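Local coordinates for spore germination protein B3 (Bacillus subtilis subsp. subtilis, PDB 3N54) that takes part in the spore's germination response to the mixture of L-asparagine, glucose, fructose and potassium ions, as a lipoprotein component of a germinant receptor, at residues Asp316-Asn319 with Lys320-Gly323; Lys171-Gly175 with Lys176-Asp180; His93-Arg96 with Asp97-Arg101. One frame throughout, in Å; residues are numbered along the deposited sequence.

Contact 1. Residues Asp316-Asn319 with Lys320-Gly323; sequences DYWN and KVKG. With SO4 (sulfate ion), chain J.
Lys322 lays its aliphatic chain over one face of the Trp318 indole in a CH-pi contact: CG sits 3.4 Å from the centroid of the five-membered ring, 20° off the ring normal. Trp318 reaches it because its CG is anti to the backbone N (chi1 175°), which swings the indole along the helix toward the residue four places on. The two side chains cross at about a right angle, and CD of Lys322 continues past NE1 of Trp318, 3.6 Å away. In a second CH-pi pair, CG1 of Val321 lies over one face of the Tyr317 ring, offset toward the rim, 4.0 Å from the centroid of that ring. The other methyl of Val321, CG2, meets the indole instead, 3.8 Å from CE3 of Trp318, which leaves the valine wedged between the two aromatic residues.

All of this belongs to the short helix 315-321, which these residues nearly span. Its backbone bonds run from Val321 N to Tyr317 O (3.2 Å) and from Lys322 N to Trp318 O (2.8 Å), the latter with an N-H...O angle of 152°, while Lys320 N is held only weakly by Asp316 O and Tyr317 O. Lys322 is already the first residue to leave helical geometry. Tyr317 also touches Ile328 of helix 325-331, as Val321 does, and its OH is bonded to Gly243 O; Trp318 packs on Ser307, Ile310 and Arg311 of helix 306-313.

Toward the start of the helix a sulfate, probably from the crystallisation liquor, accepts two backbone N-H groups: Tyr317 N gives to O2 of the sulfate at 3.0 Å, and Asp316 N to its O4. His314 ND1 bonds the same ion.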
# COMPACT_ATOMS: atom_id res chain seq x y z
N ASP A 316 -5.17 -1.11 29.77
CA ASP A 316 -4.12 -0.69 30.72
C ASP A 316 -2.73 -0.96 30.15
O ASP A 316 -1.89 -0.06 30.11
CB ASP A 316 -4.28 -1.39 32.08
CG ASP A 316 -5.51 -0.91 32.85
OD1 ASP A 316 -6.06 0.16 32.52
OD2 ASP A 316 -5.91 -1.62 33.80
N TYR A 317 -2.50 -2.20 29.73
CA TYR A 317 -1.24 -2.58 29.10
C TYR A 317 -0.98 -1.70 27.88
O TYR A 317 0.13 -1.18 27.69
CB TYR A 317 -1.26 -4.06 28.70
CG TYR A 317 0.02 -4.56 28.07
CD1 TYR A 317 1.09 -4.98 28.86
CD2 TYR A 317 0.16 -4.62 26.69
CE1 TYR A 317 2.27 -5.44 28.29
CE2 TYR A 317 1.34 -5.08 26.11
CZ TYR A 317 2.38 -5.49 26.91
OH TYR A 317 3.54 -5.94 26.33
N TRP A 318 -2.01 -1.52 27.06
CA TRP A 318 -1.92 -0.68 25.86
C TRP A 318 -1.43 0.72 26.20
O TRP A 318 -0.56 1.26 25.52
CB TRP A 318 -3.27 -0.63 25.14
CG TRP A 318 -3.32 0.30 23.97
CD1 TRP A 318 -4.15 1.38 23.81
CD2 TRP A 318 -2.49 0.26 22.80
NE1 TRP A 318 -3.89 1.99 22.61
CE2 TRP A 318 -2.88 1.33 21.97
CE3 TRP A 318 -1.46 -0.59 22.38
CZ2 TRP A 318 -2.27 1.58 20.74
CZ3 TRP A 318 -0.85 -0.33 21.15
CH2 TRP A 318 -1.26 0.74 20.35
N ASN A 319 -1.97 1.29 27.28
CA ASN A 319 -1.61 2.64 27.72
C ASN A 319 -0.11 2.80 28.00
O ASN A 319 0.46 3.87 27.76
CB ASN A 319 -2.42 3.03 28.96
CG ASN A 319 -2.28 4.50 29.33
OD1 ASN A 319 -2.21 4.84 30.51
ND2 ASN A 319 -2.23 5.36 28.32
N LYS A 320 0.52 1.74 28.50
CA LYS A 320 1.96 1.76 28.81
C LYS A 320 2.85 1.58 27.58
O LYS A 320 3.93 2.16 27.50
CB LYS A 320 2.28 0.66 29.83
CG LYS A 320 3.75 0.65 30.31
CD LYS A 320 4.04 -0.54 31.22
CE LYS A 320 5.54 -0.69 31.47
NZ LYS A 320 5.87 -1.89 32.31
N VAL A 321 2.39 0.77 26.61
CA VAL A 321 3.20 0.44 25.42
C VAL A 321 2.95 1.34 24.19
O VAL A 321 3.82 1.45 23.32
CB VAL A 321 3.00 -1.03 25.00
CG1 VAL A 321 3.40 -1.96 26.15
CG2 VAL A 321 1.56 -1.29 24.58
N LYS A 322 1.77 1.97 24.13
CA LYS A 322 1.39 2.88 23.02
C LYS A 322 2.54 3.59 22.32
O LYS A 322 2.59 3.62 21.09
CB LYS A 322 0.42 3.95 23.54
CG LYS A 322 -1.04 3.54 23.48
CD LYS A 322 -1.92 4.43 24.35
CE LYS A 322 -1.98 5.87 23.85
NZ LYS A 322 -3.00 6.66 24.59
N GLY A 323 3.44 4.18 23.09
CA GLY A 323 4.54 4.97 22.54
C GLY A 323 5.67 4.19 21.89
O GLY A 323 6.52 4.79 21.22
S SO4 J . -5.63 -4.81 31.05
O1 SO4 J . -5.32 -4.90 32.47
O2 SO4 J . -4.41 -4.47 30.34
O3 SO4 J . -6.17 -6.09 30.59
O4 SO4 J . -6.64 -3.78 30.83

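Contact 2. Residues Lys171-Gly175 with Lys176-Asp180; sequences KNEKG and KAKYD
Lys171 N donates to Lys178 O at 2.9 Å, in the carbonyl plane, near the closed end of the beta hairpin formed by strands 165-172 and 177-186; further along the hairpin, backbone bonding joins Asp180 and Ala169. In the turn, Glu173 N reaches back to Lys176 O at 3.1 Å with its donor tilted from the carbonyl plane, and Glu173 is the centre of an inverse gamma turn. Gly175, which has a positive phi, is modelled with cis peptides on both sides, an unusual and perhaps doubtful feature of this exposed turn.

Among the side chains the meetings are mostly aliphatic carbon against carboxylate. Lys171 runs alongside Asp180 in the same direction: with CG of Lys171 anti to the backbone N (chi1 -178°), its CD comes 3.2 Å from OD2 of Asp180. The charged ends do not pair; Asp180 OD2 makes its salt bridge with Arg110 NE. Glu173 crosses Lys178 obliquely, OE1 of Glu173 standing 3.6 Å from CD of Lys178. The two carboxylates come fairly close, and the arginine probably eases their repulsion.

A water lies 2.9 Å from OE1 of Glu173 and 3.3 Å from Tyr179 O, placed to donate to either.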
# COMPACT_ATOMS: atom_id res chain seq x y z
N LYS A 171 3.18 -3.38 -10.68
CA LYS A 171 4.47 -3.48 -11.36
C LYS A 171 4.28 -3.65 -12.85
O LYS A 171 3.41 -4.41 -13.29
CB LYS A 171 5.29 -4.65 -10.81
CG LYS A 171 6.69 -4.81 -11.43
CD LYS A 171 7.53 -5.81 -10.64
CE LYS A 171 8.93 -5.99 -11.22
NZ LYS A 171 8.96 -6.93 -12.38
N ASN A 172 5.08 -2.93 -13.62
CA ASN A 172 5.08 -3.04 -15.06
C ASN A 172 6.03 -4.17 -15.42
O ASN A 172 7.24 -3.96 -15.55
CB ASN A 172 5.51 -1.70 -15.68
CG ASN A 172 5.00 -1.51 -17.09
OD1 ASN A 172 4.02 -2.14 -17.49
ND2 ASN A 172 5.64 -0.62 -17.84
N GLU A 173 5.50 -5.39 -15.57
CA GLU A 173 6.32 -6.58 -15.82
C GLU A 173 6.61 -6.80 -17.31
O GLU A 173 6.40 -7.90 -17.84
CB GLU A 173 5.65 -7.83 -15.23
CG GLU A 173 5.35 -7.72 -13.73
CD GLU A 173 4.77 -8.99 -13.12
OE1 GLU A 173 4.29 -8.93 -11.96
OE2 GLU A 173 4.78 -10.05 -13.79
N LYS A 174 7.11 -5.75 -17.96
CA LYS A 174 7.44 -5.78 -19.39
C LYS A 174 6.36 -6.49 -20.24
O LYS A 174 6.66 -7.47 -20.93
CB LYS A 174 8.82 -6.43 -19.61
CG LYS A 174 10.03 -5.58 -19.14
CD LYS A 174 10.22 -5.55 -17.62
CE LYS A 174 10.63 -6.91 -17.05
NZ LYS A 174 10.79 -6.83 -15.57
N GLY A 175 5.11 -6.03 -20.18
CA GLY A 175 4.68 -4.91 -19.32
C GLY A 175 3.81 -3.92 -20.07
O GLY A 175 4.35 -3.15 -20.86
N LYS A 176 2.49 -3.91 -19.88
CA LYS A 176 1.68 -4.83 -19.03
C LYS A 176 1.80 -4.61 -17.51
O LYS A 176 2.67 -5.17 -16.83
CB LYS A 176 1.95 -6.31 -19.39
CG LYS A 176 0.76 -7.24 -19.14
CD LYS A 176 -0.49 -6.88 -19.98
CE LYS A 176 -0.20 -6.80 -21.48
NZ LYS A 176 0.43 -8.04 -22.02
N ALA A 177 0.90 -3.78 -16.99
CA ALA A 177 0.80 -3.55 -15.55
C ALA A 177 0.22 -4.80 -14.89
O ALA A 177 -0.44 -5.61 -15.55
CB ALA A 177 -0.08 -2.36 -15.27
N LYS A 178 0.46 -4.95 -13.59
CA LYS A 178 0.02 -6.13 -12.85
C LYS A 178 0.07 -5.88 -11.34
O LYS A 178 1.05 -5.31 -10.85
CB LYS A 178 0.90 -7.32 -13.23
CG LYS A 178 0.57 -8.64 -12.53
CD LYS A 178 1.11 -9.83 -13.35
CE LYS A 178 1.03 -11.16 -12.59
NZ LYS A 178 -0.34 -11.47 -12.07
N TYR A 179 -0.97 -6.28 -10.62
CA TYR A 179 -0.95 -6.18 -9.15
C TYR A 179 0.17 -7.07 -8.64
O TYR A 179 0.32 -8.20 -9.10
CB TYR A 179 -2.29 -6.57 -8.53
CG TYR A 179 -3.37 -5.56 -8.78
CD1 TYR A 179 -3.30 -4.29 -8.22
CD2 TYR A 179 -4.47 -5.86 -9.58
CE1 TYR A 179 -4.29 -3.35 -8.44
CE2 TYR A 179 -5.47 -4.93 -9.80
CZ TYR A 179 -5.38 -3.67 -9.23
OH TYR A 179 -6.36 -2.74 -9.45
N ASP A 180 0.97 -6.55 -7.71
CA ASP A 180 2.17 -7.26 -7.28
C ASP A 180 2.48 -7.02 -5.81
O ASP A 180 3.47 -6.37 -5.47
CB ASP A 180 3.34 -6.82 -8.18
CG ASP A 180 4.56 -7.71 -8.03
OD1 ASP A 180 4.42 -8.85 -7.54
OD2 ASP A 180 5.66 -7.27 -8.43
O HOH W 1 2.84 -10.19 -9.84

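Contact 3. Residues His93-Arg96 with Asp97-Arg101; sequences HFIR and DDELR
Glu99 folds back on Arg96 and takes its backbone N-H: Arg96 N to OE1 of Glu99 is 2.8 Å and nearly straight at 163°, the N-H arriving from above the carboxylate plane. In return Glu99 N donates to Arg96 O at 3.0 Å. This reciprocal pair sits at the start of the short 3-10 segment 97-99, which follows helix 87-94 and leads toward strand 105-109. Beside it is the close apolar part, where CG2 of Ile95 meets CG of Leu100 at 3.5 Å; both residues also touch Ile75 of strand 74-77. An alanine in place of Glu99 is likely to leave the backbone N-H of Arg96 without its carboxylate mate, costing the start of the turn that one tie.

The exposed side is polar. Arg96 bends at chi3 (48°) to lie alongside Asp98 in a two-nitrogen salt bridge, NE to OD1 of Asp98 at 3.0 Å and NH1 to OD2 of Asp98 at 2.6 Å. Both oxygens are met on the syn side but tilted from the guanidinium plane, and both bonds are bent. Glu99 is not part of this ion pair: its OE1 stays 4.5 Å from Arg96 NE. On another flank a water lies within bonding distance of Ile95 O and 3.2 Å from Asp97 OD2.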
# COMPACT_ATOMS: atom_id res chain seq x y z
N HIS A 93 1.42 18.67 -0.50
CA HIS A 93 2.19 19.67 -1.22
C HIS A 93 1.76 19.80 -2.68
O HIS A 93 1.60 20.90 -3.18
CB HIS A 93 3.69 19.36 -1.19
CG HIS A 93 4.52 20.47 -1.75
ND1 HIS A 93 5.15 21.40 -0.96
CD2 HIS A 93 4.73 20.85 -3.04
CE1 HIS A 93 5.76 22.29 -1.73
NE2 HIS A 93 5.51 21.98 -2.99
N PHE A 94 1.55 18.67 -3.34
CA PHE A 94 1.32 18.69 -4.79
C PHE A 94 -0.11 18.63 -5.26
O PHE A 94 -0.39 19.00 -6.39
CB PHE A 94 2.08 17.53 -5.44
CG PHE A 94 3.56 17.73 -5.45
CD1 PHE A 94 4.13 18.64 -6.33
CD2 PHE A 94 4.39 17.03 -4.60
CE1 PHE A 94 5.50 18.83 -6.36
CE2 PHE A 94 5.76 17.22 -4.63
CZ PHE A 94 6.31 18.13 -5.51
N ILE A 95 -1.03 18.19 -4.40
CA ILE A 95 -2.41 18.00 -4.80
C ILE A 95 -3.34 18.89 -3.99
O ILE A 95 -3.32 18.88 -2.76
CB ILE A 95 -2.83 16.52 -4.63
CG1 ILE A 95 -1.83 15.61 -5.34
CG2 ILE A 95 -4.22 16.29 -5.19
CD1 ILE A 95 -2.14 14.14 -5.17
N ARG A 96 -4.15 19.68 -4.70
CA ARG A 96 -5.14 20.53 -4.06
C ARG A 96 -6.23 19.64 -3.49
O ARG A 96 -6.54 18.60 -4.07
CB ARG A 96 -5.77 21.48 -5.06
CG ARG A 96 -4.82 22.48 -5.73
CD ARG A 96 -5.46 23.02 -7.01
NE ARG A 96 -6.83 23.45 -6.77
CZ ARG A 96 -7.18 24.59 -6.16
NH1 ARG A 96 -8.47 24.88 -5.99
NH2 ARG A 96 -6.25 25.45 -5.73
N ASP A 97 -6.79 20.03 -2.35
CA ASP A 97 -7.86 19.25 -1.73
C ASP A 97 -9.02 18.99 -2.69
O ASP A 97 -9.59 17.90 -2.69
CB ASP A 97 -8.39 19.94 -0.46
CG ASP A 97 -7.50 19.71 0.76
OD1 ASP A 97 -8.03 19.79 1.89
OD2 ASP A 97 -6.28 19.43 0.60
N ASP A 98 -9.36 19.97 -3.53
CA ASP A 98 -10.49 19.79 -4.45
C ASP A 98 -10.17 18.94 -5.69
O ASP A 98 -11.05 18.72 -6.51
CB ASP A 98 -11.15 21.14 -4.83
CG ASP A 98 -10.23 22.08 -5.60
OD1 ASP A 98 -9.21 21.64 -6.18
OD2 ASP A 98 -10.55 23.29 -5.64
N GLU A 99 -8.94 18.45 -5.82
CA GLU A 99 -8.62 17.46 -6.85
C GLU A 99 -8.90 16.04 -6.34
O GLU A 99 -8.91 15.08 -7.11
CB GLU A 99 -7.15 17.53 -7.28
CG GLU A 99 -6.69 18.87 -7.82
CD GLU A 99 -5.18 18.90 -8.12
OE1 GLU A 99 -4.45 19.72 -7.50
OE2 GLU A 99 -4.72 18.09 -8.96
N LEU A 100 -9.12 15.91 -5.03
CA LEU A 100 -9.30 14.60 -4.42
C LEU A 100 -10.65 14.42 -3.76
O LEU A 100 -11.29 15.38 -3.35
CB LEU A 100 -8.21 14.35 -3.37
CG LEU A 100 -6.79 14.24 -3.90
CD1 LEU A 100 -5.78 14.25 -2.74
CD2 LEU A 100 -6.61 13.00 -4.76
N ARG A 101 -11.05 13.16 -3.67
CA ARG A 101 -12.25 12.74 -2.98
C ARG A 101 -11.87 11.66 -1.99
O ARG A 101 -10.83 11.01 -2.14
CB ARG A 101 -13.27 12.16 -3.96
CG ARG A 101 -13.84 13.17 -4.91
CD ARG A 101 -14.95 12.57 -5.74
NE ARG A 101 -15.71 13.60 -6.45
CZ ARG A 101 -16.66 14.36 -5.90
NH1 ARG A 101 -17.29 15.27 -6.64
NH2 ARG A 101 -16.99 14.23 -4.61
O HOH W 2 -3.97 17.62 -0.56

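In the fold
Along the chain the order is contact 3, contact 2, contact 1, each ending before the next begins. Contacts 2 and 3 have centres about 27 Å apart and are tied to the same mixed sheet: contact 2 is the hairpin end of its strands 165-172 and 177-186, while contact 3 covers the end of helix 87-94 and the loop after it, and packs on strand 74-77. Contact 1, in the C-terminal family region, lies on the single helix 315-321, about 42 Å from contact 2 and about 35 Å from contact 3, centre to centre. None touches another, so the three are separate surface features of an elongated lipoprotein.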